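Local atomic coordinates of signal recognition particle 54 kDa protein (Aeropyrum pernix, PDB entry 7EPK), a protein that belongs to the SRP54 family and joins a helical bundle domain, a GTPase domain of the P-loop class and a helical signal-peptide-binding domain. Residues A[196-201]-A[230-235]; A[309-314]-A[332-337]; A[324-329]-A[415-420]. All coordinates share one frame; numbering follows the deposited sequence.

Interaction 1 of 3, residues A[196-201]-A[230-235]; sequences RLLDEM and ERFHKS
Leu-198 and Phe-232 carry the apolar part of this contact, their side chains crossing at about a right angle. Methyl CD1 of Leu-198 lies over one face of the Phe-232 ring, 4.2 Å from its centroid and 23° off the ring normal, in a CH-pi contact displaced toward the rim atoms CE1 and CD1. Two more side chains of 196-201 reach the same ring. CG of Met-201 comes to its edge, near the ring plane, 4.3 Å from Phe-232 CE1, while CD2 of Leu-197 approaches Phe-232 CZ obliquely at 4.3 Å. The helices belong to the P-loop domain, on the connections that lead into and out of strand 212-218, and their segments run 39° from parallel. Val-102 of strand 97-102 touches both Phe-232 and Met-201, which sets the contact against the central sheet; the side chain of Phe-232 is about 10 Å from the bound GDP. Contacts with backbone oxygens form the second group. CB of Ser-235 packs 3.6 Å from Leu-198 O, and methyl CD2 of Leu-198 is 4.0 Å from Arg-231 O. OG of Ser-235, placed between its own backbone N and carbonyl carbon (chi1 68°), donates to Phe-232 O at 3.1 Å, one turn back in its helix. Arg-231 meets Leu-198 through its aliphatic CG, while its NE pairs with Glu-194, just before the first segment.

Interaction 2 of 3, residues A[309-314]-A[332-337]; sequences AGELDR and QLRAMR
Ala-335 packs its methyl against the backbone and CB atoms of Glu-311 and Leu-312, where two consecutive helices, 293-320 and 326-337, form an antiparallel helical hairpin. The segment axes approach to 8.5 Å at an angle of 145°, a spacing that the small alanine side chain accommodates. Ala-335 CB lies 3.9 Å from Glu-311 CB and 3.8 Å from Leu-312 N. To one side of this point the contact is apolar: methyl CD1 of Leu-312 meets Met-336 CG at 3.8 Å, the two side chains crossing obliquely. Leu-312 has CG anti to its backbone N (chi1 -173°), which starts the side chain on its way to Met-336, and Leu-342 and Met-370 extend this layer from a loop and from helix 367-379. Gln-332 CG lies beside Leu-312 CD1, and the amide of Gln-332 is engaged by Tyr-416. The other side is charged. OE1 of Glu-311 forms a salt bridge with Arg-334 NH1 at 3.3 Å, the carboxylate and guanidinium planes 63° apart. Its other oxygen, OE2, pairs with Arg-314 NH2 at 3.1 Å within the same helix, so one carboxylate bridges two arginines and each oxygen has its own cationic partner, which probably favours the ionised form. Arg-331 packs beside Glu-311 and Arg-314. CG of Glu-311 also lies in the plane of the Arg-334 guanidinium, at its edge, 3.8 Å from NH1.

Interaction 3 of 3, residues A[324-329]-A[415-420]; sequences ITMRTI and VYYKNL
Thr-325 OG1 accepts from two backbone amides at the start of helix 326-337, while CA of the same residue touches the edge of the Tyr-417 ring. The bond from Thr-328 N is 3.1 Å long with an N-H...O angle of 161°; that from Arg-327 N is weak. Thr-325 is thus the N-cap, its hydroxyl turned to the helix start as its CB points away from 415-420. Across the contact the meeting is apolar. CD1 of Ile-329 reaches Tyr-417 CB at 3.8 Å, the side chains crossing at about a right angle, and also comes to the edge of the Tyr-416 ring, 4.1 Å from CD2. One methyl therefore sits against two successive tyrosines. In the helical signal-peptide-binding domain this joins the beginning of helix 326-337 to helix 409-423, far later in the chain. Met-326 makes a Met-aromatic contact with Tyr-417: SD is 5.4 Å from the ring centroid, 33° off the normal, and Met-326 CE is 4.4 Å from Tyr-417 CG. That CG stands anti to the backbone N of Tyr-417 (chi1 160°). CE1 is the atom of the ring nearest Ile-324 O and Thr-325 CA, and the hydroxyl bonds Lys-421 and Glu-389. Ile-324 directs CD1 onto Leu-420, 3.8 Å from CG, and Val-319 of helix 293-320 touches both residues. Leu-420 CD2 lies over the centre of the Tyr-416 ring, 3.6 Å above its plane; the hydroxyl of that ring is held by Ala-362 O.

Overall arrangement
Interaction 1 comes first along the chain and stands apart, in the P-loop domain beside the mixed sheet. Its centre is 58 Å from that of interaction 2 and 69 Å from that of interaction 3, on the opposite side of the chain's centre. Interactions 2 and 3 adjoin, with centres 14 Å apart, and their segments alternate along the sequence. Both use helix 326-337: its beginning packs on helix 409-423 and its later part on helix 293-320. A probable hydrogen bond from Gln-332 NE2 to Tyr-416 OH, 2.9 Å, links them. The far part of helix 293-320, which follows the P-loop domain in the chain, is thereby packed against the signal-peptide-binding domain, about 42 Å (nearest atoms) from interaction 1.

Interaction 1 of 3, residues A[196-201]-A[230-235]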
# COMPACT_ATOMS: atom_id res chain seq x y z
N ARG A 196 24.59 29.56 -2.42
CA ARG A 196 24.37 30.31 -1.16
C ARG A 196 23.08 29.76 -0.54
O ARG A 196 23.06 29.52 0.69
CB ARG A 196 24.37 31.82 -1.40
CG ARG A 196 25.51 32.56 -0.72
CD ARG A 196 26.84 32.42 -1.46
NE ARG A 196 27.85 33.49 -1.40
CZ ARG A 196 27.66 34.82 -1.29
NH1 ARG A 196 26.46 35.37 -1.18
NH2 ARG A 196 28.72 35.62 -1.30
N LEU A 197 22.08 29.49 -1.37
CA LEU A 197 20.81 28.78 -1.01
C LEU A 197 21.13 27.46 -0.28
O LEU A 197 20.54 27.23 0.79
CB LEU A 197 20.00 28.53 -2.29
CG LEU A 197 18.57 28.05 -2.08
CD1 LEU A 197 17.73 29.13 -1.40
CD2 LEU A 197 17.92 27.65 -3.39
N LEU A 198 22.02 26.64 -0.82
CA LEU A 198 22.43 25.35 -0.21
C LEU A 198 23.04 25.63 1.17
O LEU A 198 22.64 24.96 2.14
CB LEU A 198 23.42 24.59 -1.11
CG LEU A 198 22.82 23.51 -2.00
CD1 LEU A 198 21.42 23.87 -2.48
CD2 LEU A 198 23.73 23.22 -3.19
N ASP A 199 23.94 26.60 1.25
CA ASP A 199 24.61 26.94 2.53
C ASP A 199 23.56 27.49 3.51
O ASP A 199 23.74 27.35 4.74
CB ASP A 199 25.82 27.85 2.28
CG ASP A 199 27.03 27.14 1.68
OD1 ASP A 199 26.82 26.16 0.93
OD2 ASP A 199 28.17 27.56 1.97
N GLU A 200 22.48 28.08 2.99
CA GLU A 200 21.41 28.65 3.85
C GLU A 200 20.60 27.51 4.50
O GLU A 200 20.36 27.58 5.76
CB GLU A 200 20.54 29.60 3.03
CG GLU A 200 19.60 30.42 3.90
CD GLU A 200 19.01 31.63 3.21
OE1 GLU A 200 17.93 31.49 2.60
OE2 GLU A 200 19.63 32.71 3.31
N MET A 201 20.21 26.50 3.70
CA MET A 201 19.47 25.27 4.11
C MET A 201 20.29 24.53 5.18
O MET A 201 19.76 24.25 6.28
CB MET A 201 19.21 24.35 2.91
CG MET A 201 18.31 24.94 1.80
SD MET A 201 16.74 25.69 2.36
CE MET A 201 17.26 27.38 2.62
N GLU A 230 20.48 15.27 -5.80
CA GLU A 230 21.91 15.15 -5.36
C GLU A 230 22.32 16.46 -4.66
O GLU A 230 22.86 16.44 -3.54
CB GLU A 230 22.85 14.86 -6.54
CG GLU A 230 22.58 13.54 -7.29
CD GLU A 230 23.21 13.36 -8.69
OE1 GLU A 230 23.17 12.22 -9.20
OE2 GLU A 230 23.72 14.35 -9.28
N ARG A 231 22.07 17.59 -5.31
CA ARG A 231 22.46 18.91 -4.76
C ARG A 231 21.85 19.10 -3.37
O ARG A 231 22.60 19.42 -2.43
CB ARG A 231 22.02 20.03 -5.70
CG ARG A 231 23.15 20.57 -6.56
CD ARG A 231 22.82 20.44 -8.03
NE ARG A 231 21.54 21.05 -8.35
CZ ARG A 231 20.90 20.86 -9.49
NH1 ARG A 231 21.44 20.09 -10.42
NH2 ARG A 231 19.73 21.44 -9.71
N PHE A 232 20.53 18.95 -3.26
CA PHE A 232 19.80 19.24 -2.00
C PHE A 232 20.15 18.19 -0.94
O PHE A 232 20.26 18.54 0.25
CB PHE A 232 18.31 19.39 -2.27
CG PHE A 232 17.93 20.80 -2.66
CD1 PHE A 232 17.93 21.81 -1.72
CD2 PHE A 232 17.62 21.11 -3.97
CE1 PHE A 232 17.59 23.11 -2.08
CE2 PHE A 232 17.27 22.40 -4.33
CZ PHE A 232 17.25 23.40 -3.38
N HIS A 233 20.37 16.96 -1.37
CA HIS A 233 20.68 15.81 -0.47
C HIS A 233 22.05 16.01 0.19
O HIS A 233 22.26 15.45 1.29
CB HIS A 233 20.59 14.50 -1.25
CG HIS A 233 20.72 13.28 -0.41
ND1 HIS A 233 19.61 12.60 0.05
CD2 HIS A 233 21.80 12.63 0.06
CE1 HIS A 233 20.01 11.56 0.75
NE2 HIS A 233 21.35 11.56 0.78
N LYS A 234 22.94 16.75 -0.47
CA LYS A 234 24.32 16.99 0.02
C LYS A 234 24.22 17.90 1.24
O LYS A 234 24.78 17.54 2.28
CB LYS A 234 25.17 17.59 -1.11
CG LYS A 234 26.69 17.49 -0.95
CD LYS A 234 27.46 18.09 -2.11
CE LYS A 234 28.53 17.17 -2.67
NZ LYS A 234 28.74 17.39 -4.12
N SER A 235 23.50 19.02 1.11
CA SER A 235 23.41 20.11 2.13
C SER A 235 22.53 19.66 3.31
O SER A 235 22.94 19.84 4.46
CB SER A 235 22.87 21.39 1.53
OG SER A 235 21.51 21.23 1.16

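Interaction 2 of 3, residues A[309-314]-A[332-337]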
# COMPACT_ATOMS: atom_id res chain seq x y z
N ALA A 309 -11.59 -21.63 -3.22
CA ALA A 309 -12.24 -22.81 -3.85
C ALA A 309 -11.24 -23.96 -4.09
O ALA A 309 -11.64 -25.12 -3.91
CB ALA A 309 -12.90 -22.41 -5.14
N GLY A 310 -9.99 -23.65 -4.47
CA GLY A 310 -8.89 -24.63 -4.62
C GLY A 310 -8.58 -25.36 -3.32
O GLY A 310 -8.34 -26.60 -3.38
N GLU A 311 -8.55 -24.64 -2.19
CA GLU A 311 -8.40 -25.24 -0.83
C GLU A 311 -9.62 -26.13 -0.54
O GLU A 311 -9.42 -27.26 -0.07
CB GLU A 311 -8.24 -24.18 0.26
CG GLU A 311 -6.80 -23.92 0.66
CD GLU A 311 -6.11 -25.03 1.42
OE1 GLU A 311 -5.85 -24.86 2.64
OE2 GLU A 311 -5.82 -26.07 0.80
N LEU A 312 -10.83 -25.66 -0.84
CA LEU A 312 -12.06 -26.48 -0.68
C LEU A 312 -11.99 -27.68 -1.63
O LEU A 312 -12.32 -28.78 -1.18
CB LEU A 312 -13.29 -25.62 -0.96
CG LEU A 312 -14.63 -26.30 -0.68
CD1 LEU A 312 -14.75 -26.69 0.79
CD2 LEU A 312 -15.79 -25.41 -1.08
N ASP A 313 -11.57 -27.46 -2.88
CA ASP A 313 -11.35 -28.51 -3.91
C ASP A 313 -10.56 -29.67 -3.31
O ASP A 313 -11.06 -30.82 -3.36
CB ASP A 313 -10.61 -27.95 -5.13
CG ASP A 313 -10.53 -28.91 -6.31
OD1 ASP A 313 -9.53 -29.67 -6.37
OD2 ASP A 313 -11.46 -28.89 -7.15
N ARG A 314 -9.37 -29.38 -2.77
CA ARG A 314 -8.47 -30.39 -2.16
C ARG A 314 -9.18 -31.01 -0.94
O ARG A 314 -9.13 -32.23 -0.80
CB ARG A 314 -7.11 -29.78 -1.79
CG ARG A 314 -6.21 -30.73 -1.01
CD ARG A 314 -4.74 -30.40 -1.14
NE ARG A 314 -4.35 -29.27 -0.32
CZ ARG A 314 -4.15 -29.32 1.00
NH1 ARG A 314 -4.31 -30.45 1.67
NH2 ARG A 314 -3.79 -28.23 1.65
N GLN A 332 -10.55 -27.56 5.53
CA GLN A 332 -11.91 -27.54 4.94
C GLN A 332 -12.71 -26.40 5.57
O GLN A 332 -13.27 -25.61 4.80
CB GLN A 332 -12.60 -28.89 5.17
CG GLN A 332 -13.96 -29.00 4.49
CD GLN A 332 -14.61 -30.32 4.81
OE1 GLN A 332 -14.06 -31.38 4.51
NE2 GLN A 332 -15.75 -30.24 5.47
N LEU A 333 -12.74 -26.29 6.90
CA LEU A 333 -13.53 -25.26 7.62
C LEU A 333 -12.96 -23.89 7.28
O LEU A 333 -13.75 -23.03 6.82
CB LEU A 333 -13.50 -25.52 9.13
CG LEU A 333 -14.12 -26.85 9.58
CD1 LEU A 333 -13.78 -27.17 11.03
CD2 LEU A 333 -15.62 -26.83 9.38
N ARG A 334 -11.65 -23.69 7.46
CA ARG A 334 -10.96 -22.41 7.11
C ARG A 334 -11.43 -21.97 5.73
O ARG A 334 -11.88 -20.83 5.59
CB ARG A 334 -9.44 -22.55 7.10
CG ARG A 334 -8.72 -21.26 6.72
CD ARG A 334 -7.20 -21.34 6.80
NE ARG A 334 -6.57 -20.78 5.61
CZ ARG A 334 -6.64 -21.29 4.38
NH1 ARG A 334 -7.34 -22.39 4.14
NH2 ARG A 334 -6.01 -20.69 3.39
N ALA A 335 -11.36 -22.87 4.75
CA ALA A 335 -11.74 -22.63 3.33
C ALA A 335 -13.21 -22.20 3.24
O ALA A 335 -13.48 -21.16 2.60
CB ALA A 335 -11.46 -23.88 2.51
N MET A 336 -14.11 -22.96 3.85
CA MET A 336 -15.58 -22.73 3.83
C MET A 336 -15.90 -21.37 4.47
O MET A 336 -16.66 -20.58 3.85
CB MET A 336 -16.31 -23.83 4.58
CG MET A 336 -16.24 -25.17 3.90
SD MET A 336 -16.89 -26.45 4.97
CE MET A 336 -18.64 -26.18 4.73
N ARG A 337 -15.35 -21.11 5.66
CA ARG A 337 -15.54 -19.83 6.40
C ARG A 337 -15.30 -18.64 5.46
O ARG A 337 -16.29 -18.02 5.06
CB ARG A 337 -14.64 -19.81 7.64
CG ARG A 337 -15.16 -20.68 8.77
CD ARG A 337 -14.39 -20.45 10.05
NE ARG A 337 -14.51 -19.07 10.47
CZ ARG A 337 -13.89 -18.54 11.51
NH1 ARG A 337 -13.10 -19.28 12.27
NH2 ARG A 337 -14.07 -17.26 11.79

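Interaction 3 of 3, residues A[324-329]-A[415-420]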
# COMPACT_ATOMS: atom_id res chain seq x y z
N ILE A 324 -9.71 -38.38 4.95
CA ILE A 324 -10.22 -37.40 5.96
C ILE A 324 -9.44 -37.54 7.28
O ILE A 324 -9.20 -38.70 7.70
CB ILE A 324 -11.74 -37.54 6.17
CG1 ILE A 324 -12.30 -36.40 7.02
CG2 ILE A 324 -12.11 -38.90 6.75
CD1 ILE A 324 -13.79 -36.19 6.90
N THR A 325 -9.07 -36.39 7.87
CA THR A 325 -8.38 -36.22 9.18
C THR A 325 -8.77 -34.88 9.82
O THR A 325 -9.53 -34.12 9.18
CB THR A 325 -6.85 -36.18 9.05
OG1 THR A 325 -6.54 -34.97 8.34
CG2 THR A 325 -6.27 -37.43 8.39
N MET A 326 -8.28 -34.61 11.03
CA MET A 326 -8.54 -33.33 11.74
C MET A 326 -7.90 -32.17 10.96
O MET A 326 -8.45 -31.06 11.01
CB MET A 326 -7.99 -33.35 13.17
CG MET A 326 -8.84 -34.18 14.13
SD MET A 326 -10.63 -33.81 14.09
CE MET A 326 -11.21 -35.04 15.25
N ARG A 327 -6.80 -32.43 10.25
CA ARG A 327 -6.06 -31.41 9.47
C ARG A 327 -6.83 -31.12 8.19
O ARG A 327 -6.88 -29.94 7.79
CB ARG A 327 -4.62 -31.83 9.19
CG ARG A 327 -3.71 -31.61 10.39
CD ARG A 327 -2.36 -32.29 10.33
NE ARG A 327 -1.57 -31.92 11.49
CZ ARG A 327 -0.28 -32.16 11.62
NH1 ARG A 327 0.36 -31.75 12.70
NH2 ARG A 327 0.37 -32.83 10.68
N THR A 328 -7.45 -32.15 7.60
CA THR A 328 -8.31 -32.03 6.40
C THR A 328 -9.50 -31.15 6.76
O THR A 328 -9.72 -30.15 6.08
CB THR A 328 -8.79 -33.40 5.91
OG1 THR A 328 -7.64 -34.12 5.47
CG2 THR A 328 -9.81 -33.31 4.81
N ILE A 329 -10.21 -31.53 7.83
CA ILE A 329 -11.42 -30.81 8.34
C ILE A 329 -11.04 -29.37 8.72
O ILE A 329 -11.78 -28.43 8.38
CB ILE A 329 -12.06 -31.57 9.53
CG1 ILE A 329 -12.47 -32.98 9.13
CG2 ILE A 329 -13.22 -30.77 10.11
CD1 ILE A 329 -13.19 -33.73 10.23
N VAL A 415 -18.21 -37.02 15.65
CA VAL A 415 -19.22 -37.78 14.85
C VAL A 415 -19.05 -37.39 13.38
O VAL A 415 -19.01 -38.32 12.53
CB VAL A 415 -20.67 -37.55 15.33
CG1 VAL A 415 -21.70 -38.22 14.43
CG2 VAL A 415 -20.85 -38.03 16.76
N TYR A 416 -18.92 -36.08 13.11
CA TYR A 416 -18.79 -35.49 11.75
C TYR A 416 -17.63 -36.18 11.05
O TYR A 416 -17.82 -36.79 9.97
CB TYR A 416 -18.56 -33.98 11.82
CG TYR A 416 -18.42 -33.30 10.48
CD1 TYR A 416 -19.54 -32.91 9.76
CD2 TYR A 416 -17.17 -33.04 9.93
CE1 TYR A 416 -19.42 -32.28 8.53
CE2 TYR A 416 -17.04 -32.42 8.70
CZ TYR A 416 -18.17 -32.03 8.00
OH TYR A 416 -18.07 -31.42 6.79
N TYR A 417 -16.47 -36.14 11.70
CA TYR A 417 -15.26 -36.87 11.28
C TYR A 417 -15.68 -38.32 10.97
O TYR A 417 -15.60 -38.69 9.79
CB TYR A 417 -14.16 -36.68 12.34
CG TYR A 417 -13.06 -37.70 12.30
CD1 TYR A 417 -12.00 -37.60 11.42
CD2 TYR A 417 -13.09 -38.79 13.16
CE1 TYR A 417 -11.00 -38.56 11.39
CE2 TYR A 417 -12.10 -39.75 13.14
CZ TYR A 417 -11.04 -39.64 12.26
OH TYR A 417 -10.07 -40.59 12.32
N LYS A 418 -16.18 -39.08 11.95
CA LYS A 418 -16.54 -40.52 11.77
C LYS A 418 -17.56 -40.65 10.64
O LYS A 418 -17.38 -41.53 9.78
CB LYS A 418 -17.11 -41.15 13.04
CG LYS A 418 -16.18 -41.22 14.24
CD LYS A 418 -16.93 -41.37 15.57
CE LYS A 418 -16.10 -41.14 16.81
NZ LYS A 418 -16.96 -41.04 18.02
N ASN A 419 -18.60 -39.81 10.65
CA ASN A 419 -19.75 -39.93 9.73
C ASN A 419 -19.25 -39.71 8.30
O ASN A 419 -19.60 -40.53 7.43
CB ASN A 419 -20.91 -39.01 10.13
CG ASN A 419 -22.26 -39.67 9.93
OD1 ASN A 419 -22.66 -39.94 8.80
ND2 ASN A 419 -22.97 -39.92 11.02
N LEU A 420 -18.44 -38.68 8.06
CA LEU A 420 -17.82 -38.43 6.73
C LEU A 420 -17.04 -39.68 6.36
O LEU A 420 -17.28 -40.21 5.27
CB LEU A 420 -16.92 -37.19 6.76
CG LEU A 420 -17.56 -35.89 6.28
CD1 LEU A 420 -17.82 -35.93 4.77
CD2 LEU A 420 -18.86 -35.59 7.03